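Local atomic coordinates of histidinol dehydrogenase (Elizabethkingia anophelis NUHP1, PDB entry 6AN0), a protein that probably catalyses the last step of histidine biosynthesis, the zinc- and NAD-dependent oxidation of L-histidinol through the aldehyde to L-histidine. Residues 358-361 / 362-366; 90-93 / 94-98; 261-264 / 265-268. All coordinates share one frame; numbering follows the deposited sequence.

Contact 1 (358-361 / 362-366); sequences SCES and AGDYA. With ZN (zinc ion), chain B.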
loop_
_atom_site.group_PDB
_atom_site.type_symbol
_atom_site.label_atom_id
_atom_site.label_comp_id
_atom_site.label_asym_id
_atom_site.label_seq_id
_atom_site.Cartn_x
_atom_site.Cartn_y
_atom_site.Cartn_z
ATOM N N SER A 358 -4.349 13.577 26.263
ATOM C CA SER A 358 -3.962 12.622 25.230
ATOM C C SER A 358 -2.484 12.861 24.915
ATOM O O SER A 358 -2.145 13.640 24.031
ATOM C CB SER A 358 -4.825 12.794 23.979
ATOM O OG SER A 358 -6.212 12.626 24.249
ATOM N N CYS A 359 -1.594 12.206 25.645
ATOM C CA CYS A 359 -0.182 12.388 25.334
ATOM C C CYS A 359 0.262 11.387 24.270
ATOM O O CYS A 359 -0.351 10.336 24.065
ATOM C CB CYS A 359 0.692 12.271 26.589
ATOM S SG CYS A 359 0.570 10.707 27.483
ATOM N N GLU A 360 1.338 11.739 23.566
ATOM C CA GLU A 360 1.812 10.850 22.514
ATOM C C GLU A 360 2.343 9.543 23.088
ATOM O O GLU A 360 2.211 8.493 22.450
ATOM C CB GLU A 360 2.890 11.542 21.673
ATOM C CG GLU A 360 3.384 10.689 20.495
ATOM C CD GLU A 360 4.535 11.348 19.746
ATOM O OE1 GLU A 360 4.578 12.592 19.706
ATOM O OE2 GLU A 360 5.399 10.628 19.199
ATOM N N SER A 361 2.942 9.587 24.284
ATOM C CA SER A 361 3.424 8.364 24.923
ATOM C C SER A 361 2.330 7.313 25.037
ATOM O O SER A 361 2.604 6.115 24.911
ATOM C CB SER A 361 3.990 8.674 26.312
ATOM O OG SER A 361 5.098 9.535 26.202
ATOM N N ALA A 362 1.078 7.736 25.266
ATOM C CA ALA A 362 -0.012 6.764 25.369
ATOM C C ALA A 362 -0.233 6.033 24.049
ATOM O O ALA A 362 -0.445 4.814 24.032
ATOM C CB ALA A 362 -1.303 7.452 25.827
ATOM N N GLY A 363 -0.192 6.756 22.930
ATOM C CA GLY A 363 -0.310 6.093 21.641
ATOM C C GLY A 363 0.913 5.254 21.319
ATOM O O GLY A 363 0.802 4.192 20.698
ATOM N N ASP A 364 2.095 5.722 21.733
ATOM C CA ASP A 364 3.319 4.950 21.536
ATOM C C ASP A 364 3.223 3.574 22.177
ATOM O O ASP A 364 3.772 2.601 21.651
ATOM C CB ASP A 364 4.525 5.691 22.120
ATOM C CG ASP A 364 4.960 6.869 21.278
ATOM O OD1 ASP A 364 4.499 6.992 20.116
ATOM O OD2 ASP A 364 5.754 7.681 21.801
ATOM N N TYR A 365 2.551 3.475 23.328
ATOM C CA TYR A 365 2.636 2.275 24.148
ATOM C C TYR A 365 1.323 1.526 24.301
ATOM O O TYR A 365 1.304 0.299 24.134
ATOM C CB TYR A 365 3.174 2.618 25.545
ATOM C CG TYR A 365 4.647 2.927 25.561
ATOM C CD1 TYR A 365 5.588 1.917 25.389
ATOM C CD2 TYR A 365 5.100 4.226 25.751
ATOM C CE1 TYR A 365 6.941 2.196 25.407
ATOM C CE2 TYR A 365 6.446 4.515 25.772
ATOM C CZ TYR A 365 7.363 3.500 25.589
ATOM O OH TYR A 365 8.706 3.795 25.605
ATOM N N ALA A 366 0.223 2.204 24.638
ATOM C CA ALA A 366 -0.865 1.469 25.286
ATOM C C ALA A 366 -2.294 1.824 24.891
ATOM O O ALA A 366 -3.192 1.058 25.256
ATOM C CB ALA A 366 -0.747 1.622 26.809
HETATM ZN ZN ZN B . 7.794 7.722 21.039
HETATM O O HOH W 1 6.933 7.559 18.992
HETATM O O HOH W 2 7.539 9.702 20.626
#

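Contact 2 (90-93 / 94-98); sequences IQMA and ASNIE. With EDO (1,2-ethanediol), chain C.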
loop_
_atom_site.group_PDB
_atom_site.type_symbol
_atom_site.label_atom_id
_atom_site.label_comp_id
_atom_site.label_asym_id
_atom_site.label_seq_id
_atom_site.Cartn_x
_atom_site.Cartn_y
_atom_site.Cartn_z
ATOM N N ILE A 90 2.863 -4.845 29.838
ATOM C CA ILE A 90 2.865 -5.305 28.454
ATOM C C ILE A 90 1.544 -5.984 28.116
ATOM O O ILE A 90 1.007 -5.813 27.014
ATOM C CB ILE A 90 4.072 -6.231 28.203
ATOM C CG1 ILE A 90 5.368 -5.419 28.306
ATOM C CG2 ILE A 90 3.965 -6.896 26.831
ATOM C CD1 ILE A 90 6.642 -6.234 28.134
ATOM N N GLN A 91 0.994 -6.758 29.057
ATOM C CA GLN A 91 -0.290 -7.403 28.806
ATOM C C GLN A 91 -1.414 -6.379 28.683
ATOM O O GLN A 91 -2.326 -6.543 27.864
ATOM C CB GLN A 91 -0.579 -8.422 29.911
ATOM C CG GLN A 91 0.455 -9.535 29.917
ATOM C CD GLN A 91 0.075 -10.715 30.779
ATOM O OE1 GLN A 91 0.391 -11.859 30.448
ATOM N NE2 GLN A 91 -0.593 -10.448 31.895
ATOM N N MET A 92 -1.371 -5.323 29.497
ATOM C CA MET A 92 -2.339 -4.236 29.382
ATOM C C MET A 92 -2.270 -3.592 28.004
ATOM O O MET A 92 -3.299 -3.352 27.360
ATOM C CB MET A 92 -2.078 -3.200 30.477
ATOM C CG MET A 92 -3.012 -2.004 30.480
ATOM S SD MET A 92 -2.432 -0.647 29.436
ATOM C CE MET A 92 -0.979 -0.100 30.344
ATOM N N ALA A 93 -1.057 -3.290 27.541
ATOM C CA ALA A 93 -0.892 -2.715 26.208
ATOM C C ALA A 93 -1.383 -3.673 25.125
ATOM O O ALA A 93 -2.100 -3.271 24.203
ATOM C CB ALA A 93 0.573 -2.345 25.983
ATOM N N ALA A 94 -0.998 -4.951 25.216
ATOM C CA ALA A 94 -1.386 -5.915 24.187
ATOM C C ALA A 94 -2.904 -6.032 24.082
ATOM O O ALA A 94 -3.456 -6.144 22.979
ATOM C CB ALA A 94 -0.772 -7.283 24.490
ATOM N N SER A 95 -3.593 -6.010 25.220
ATOM C CA SER A 95 -5.045 -6.122 25.192
ATOM C C SER A 95 -5.676 -4.946 24.456
ATOM O O SER A 95 -6.602 -5.133 23.656
ATOM C CB SER A 95 -5.589 -6.233 26.615
ATOM O OG SER A 95 -5.395 -7.541 27.126
ATOM N N ASN A 96 -5.184 -3.730 24.702
ATOM C CA ASN A 96 -5.750 -2.549 24.056
ATOM C C ASN A 96 -5.451 -2.530 22.568
ATOM O O ASN A 96 -6.325 -2.198 21.759
ATOM C CB ASN A 96 -5.210 -1.283 24.716
ATOM C CG ASN A 96 -5.786 -1.062 26.090
ATOM O OD1 ASN A 96 -6.830 -1.613 26.413
ATOM N ND2 ASN A 96 -5.110 -0.260 26.909
ATOM N N ILE A 97 -4.210 -2.858 22.194
ATOM C CA ILE A 97 -3.849 -2.959 20.784
ATOM C C ILE A 97 -4.692 -4.026 20.089
ATOM O O ILE A 97 -5.199 -3.817 18.974
ATOM C CB ILE A 97 -2.336 -3.249 20.656
ATOM C CG1 ILE A 97 -1.523 -2.042 21.141
ATOM C CG2 ILE A 97 -1.974 -3.621 19.210
ATOM C CD1 ILE A 97 -0.061 -2.370 21.507
ATOM N N GLU A 98 -4.860 -5.184 20.731
ATOM C CA GLU A 98 -5.652 -6.245 20.113
ATOM C C GLU A 98 -7.097 -5.803 19.931
ATOM O O GLU A 98 -7.701 -6.037 18.878
ATOM C CB GLU A 98 -5.593 -7.522 20.961
ATOM C CG GLU A 98 -6.271 -8.715 20.279
ATOM C CD GLU A 98 -6.139 -10.012 21.071
ATOM O OE1 GLU A 98 -5.745 -9.954 22.255
ATOM O OE2 GLU A 98 -6.427 -11.088 20.506
HETATM C C1 EDO C . -2.809 -11.659 19.734
HETATM O O1 EDO C . -3.736 -12.023 18.704
HETATM C C2 EDO C . -1.513 -12.442 19.584
HETATM O O2 EDO C . -1.689 -13.810 19.979
HETATM O O HOH W 3 -2.955 -9.308 27.437
HETATM O O HOH W 4 -5.719 -3.461 28.842
#

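Contact 3 (261-264 / 265-268); sequences LSQA and EHGA. With ZN (zinc ion), chain B.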
loop_
_atom_site.group_PDB
_atom_site.type_symbol
_atom_site.label_atom_id
_atom_site.label_comp_id
_atom_site.label_asym_id
_atom_site.label_seq_id
_atom_site.Cartn_x
_atom_site.Cartn_y
_atom_site.Cartn_z
ATOM N N LEU A 261 9.369 17.204 24.336
ATOM C CA LEU A 261 10.607 16.546 24.737
ATOM C C LEU A 261 10.508 15.035 24.599
ATOM O O LEU A 261 11.521 14.373 24.354
ATOM C CB LEU A 261 10.975 16.946 26.163
ATOM C CG LEU A 261 11.471 18.395 26.260
ATOM C CD1 LEU A 261 11.603 18.839 27.696
ATOM C CD2 LEU A 261 12.811 18.535 25.549
ATOM N N SER A 262 9.303 14.470 24.734
ATOM C CA SER A 262 9.156 13.033 24.532
ATOM C C SER A 262 9.498 12.648 23.097
ATOM O O SER A 262 10.164 11.634 22.864
ATOM C CB SER A 262 7.742 12.572 24.913
ATOM O OG SER A 262 6.757 13.021 24.000
ATOM N N GLN A 263 9.075 13.454 22.122
ATOM C CA GLN A 263 9.444 13.179 20.740
ATOM C C GLN A 263 10.925 13.470 20.484
ATOM O O GLN A 263 11.595 12.710 19.772
ATOM C CB GLN A 263 8.569 14.006 19.795
ATOM C CG GLN A 263 8.886 13.778 18.318
ATOM C CD GLN A 263 8.679 12.336 17.924
ATOM O OE1 GLN A 263 9.632 11.613 17.633
ATOM N NE2 GLN A 263 7.432 11.903 17.928
ATOM N N ALA A 264 11.458 14.557 21.063
ATOM C CA ALA A 264 12.838 14.963 20.774
ATOM C C ALA A 264 13.853 13.941 21.260
ATOM O O ALA A 264 14.899 13.760 20.624
ATOM C CB ALA A 264 13.156 16.316 21.410
ATOM N N GLU A 265 13.574 13.260 22.376
ATOM C CA GLU A 265 14.544 12.319 22.919
ATOM C C GLU A 265 14.676 11.050 22.082
ATOM O O GLU A 265 15.555 10.228 22.380
ATOM C CB GLU A 265 14.174 11.954 24.360
ATOM C CG GLU A 265 13.144 10.835 24.440
ATOM C CD GLU A 265 12.850 10.390 25.866
ATOM O OE1 GLU A 265 13.635 10.719 26.778
ATOM O OE2 GLU A 265 11.822 9.703 26.073
ATOM N N HIS A 266 13.841 10.866 21.053
ATOM C CA HIS A 266 13.941 9.659 20.231
ATOM C C HIS A 266 15.260 9.592 19.472
ATOM O O HIS A 266 15.852 8.515 19.343
ATOM C CB HIS A 266 12.782 9.587 19.238
ATOM C CG HIS A 266 11.656 8.722 19.697
ATOM N ND1 HIS A 266 11.810 7.375 19.952
ATOM C CD2 HIS A 266 10.357 9.010 19.950
ATOM C CE1 HIS A 266 10.651 6.869 20.338
ATOM N NE2 HIS A 266 9.753 7.840 20.343
ATOM N N GLY A 267 15.718 10.720 18.942
ATOM C CA GLY A 267 16.880 10.733 18.085
ATOM C C GLY A 267 17.269 12.133 17.673
ATOM O O GLY A 267 16.431 13.043 17.661
ATOM N N ALA A 268 18.552 12.311 17.341
ATOM C CA ALA A 268 19.057 13.620 16.951
ATOM C C ALA A 268 18.410 14.136 15.674
ATOM O O ALA A 268 18.403 15.351 15.454
ATOM C CB ALA A 268 20.578 13.558 16.779
HETATM ZN ZN ZN B . 7.794 7.722 21.039
HETATM O O HOH W 2 7.539 9.702 20.626
HETATM O O HOH W 1 6.933 7.559 18.992
#

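Contact 1 (358-361 / 362-366)
Glu360 and Asp364 stand one turn apart on the short helix 360-365, which carries Asp364 as a zinc ligand. The tight part is the turn itself. Asp364 N donates to Glu360 O at 2.9 Å, and Asp364 CB packs 3.4 Å from Ser361 O. That same Ser361 oxygen takes a weak bond from Tyr365 N and lies at the edge of the Tyr365 ring, near its plane, 3.2 Å from CD2. At the start of the helix a weak bond joins Ala362 N to Cys359 O, with Cys359 SG 4.1 Å from Ala362 CB.

The looser side carries the two acids and the water. Their carboxylate planes are 84° apart, with Glu360 OE2 3.9 Å from Asp364 OD1. A zinc-bound water donates weakly to both oxygens, and the metal's charge probably eases their repulsion. With CG beside the backbone N (chi1 -74°), Asp364 brings OD2 to zinc at 2.2 Å; two waters, His266 and His423 of the second subunit complete the five ligands.

Ser361 OG is hydrogen-bonded to His423 O and Tyr365 OH to Glu418 OE1, both of the second subunit. Within the chain, helix 360-365 follows strand 351-354 of the parallel sheet, sets Glu360 and Asp364 against His331 of strand 331-335, and meets helix 84-102 at its C-terminal end.

Contact 2 (90-93 / 94-98)
The carboxamide of Asn96 turns one face to the preceding turn of the helix: Met92 O sits over that face, 3.6 Å from Asn96 CG. Met92 SD lies on the same side but displaced toward the amide nitrogen, 3.7 Å from Asn96 ND2. A water on this side as well, 2.8 Å from Met92 O, probably donates there; its weak bond to Asn96 OD1 is less certain, since more acceptors surround it than it has protons. At the edge of the amide, close to its plane, one N-H of ND2 goes to Ala366 O, which fixes the rotation of the group. Met92 reaches the amide because its chain leaves anti to the backbone N (chi1 180°) and then bends at both later torsions.

These residues belong to the regular alpha helix 84-102, and four successive backbone bonds from residue i+4 to residue i join the two segments. The one from Ile97 N to Ala93 O measures 2.9 Å; the bond from Asn96 N to Met92 O is longer, at 3.3 Å. Ile97 CG1 lies alongside its own backbone bond, 3.3 Å from Ala93 O, and the side chain also packs on Leu145, Met146 and Ile149 of helix 142-154, while Ile90 packs on Tyr177, Thr178 and Leu181 of helix 173-181. From the second subunit Gly410 packs on Met92, Met414 on Ala93 and Thr114 on Asn96. On the solvent side a water donates to Gln91 O; its further bond to Ser95 OG is doubtful, resting on one of two conformers of that serine. Farther along, Glu98 OE2 takes a weak bond from an ethanediol probably left by the crystallisation liquor.

Contact 3 (261-264 / 265-268)
Glu265 N closes the last turn of helix 253-264 on Leu261 O at 3.1 Å, after which His266 N shortens the step to Gln263 O, coming from above the carbonyl plane at 3.2 Å, and a type I beta turn carries the chain from Ala264 to Gly267. This tightened exit places the His266 ring beside the side chain of Gln263, whose bend at chi2 (60°) folds OE1 back to 3.6 Å from His266 CD2. The amide and ring planes are 29° apart, and OE1 approaches the imidazole obliquely. Its bond goes instead to Ser241 OG, which holds the amide in place.

The turn lies in a beta-alpha-beta unit of the parallel sheet, between helix 253-264 and strand 271-276, and presents a metal ligand. His266 NE2 binds zinc at 2.1 Å, with a zinc-bound water in the plane of the ring at its edge. The ring of His423 of the second subunit meets that of His266 with the planes about 85° apart. The buried carboxylate of Glu265 is satisfied by the same subunit, OE2 bonding to His423 ND1 and OE1 to Ala422 N, consistent with a second-shell role in orienting His423. Glu265 runs back along the helix end, its first torsion (84°) turning CG to 3.5 Å from Ser262 O.

From the N terminus the chain meets contact 2 first, in mid-helix 84-102, then contact 3 at the end of helix 253-264, and last contact 1 on helix 360-365. All three are local and in series: none nests within or crosses another, and the loops they close are single turns. Contact 1 is the meeting point. It shares the zinc ion and both metal-bound waters with contact 3, and Glu360 OE2 comes 2.7 Å from Gln263 NE2. Toward contact 2, Ala366 CB packs on Met92 SD and Tyr365 O on Ala93 CB. Helices 253-264 and 360-365 of the parallel-sheet part are thus joined to helix 84-102, and the second subunit, touching all three contacts, completes the zinc site.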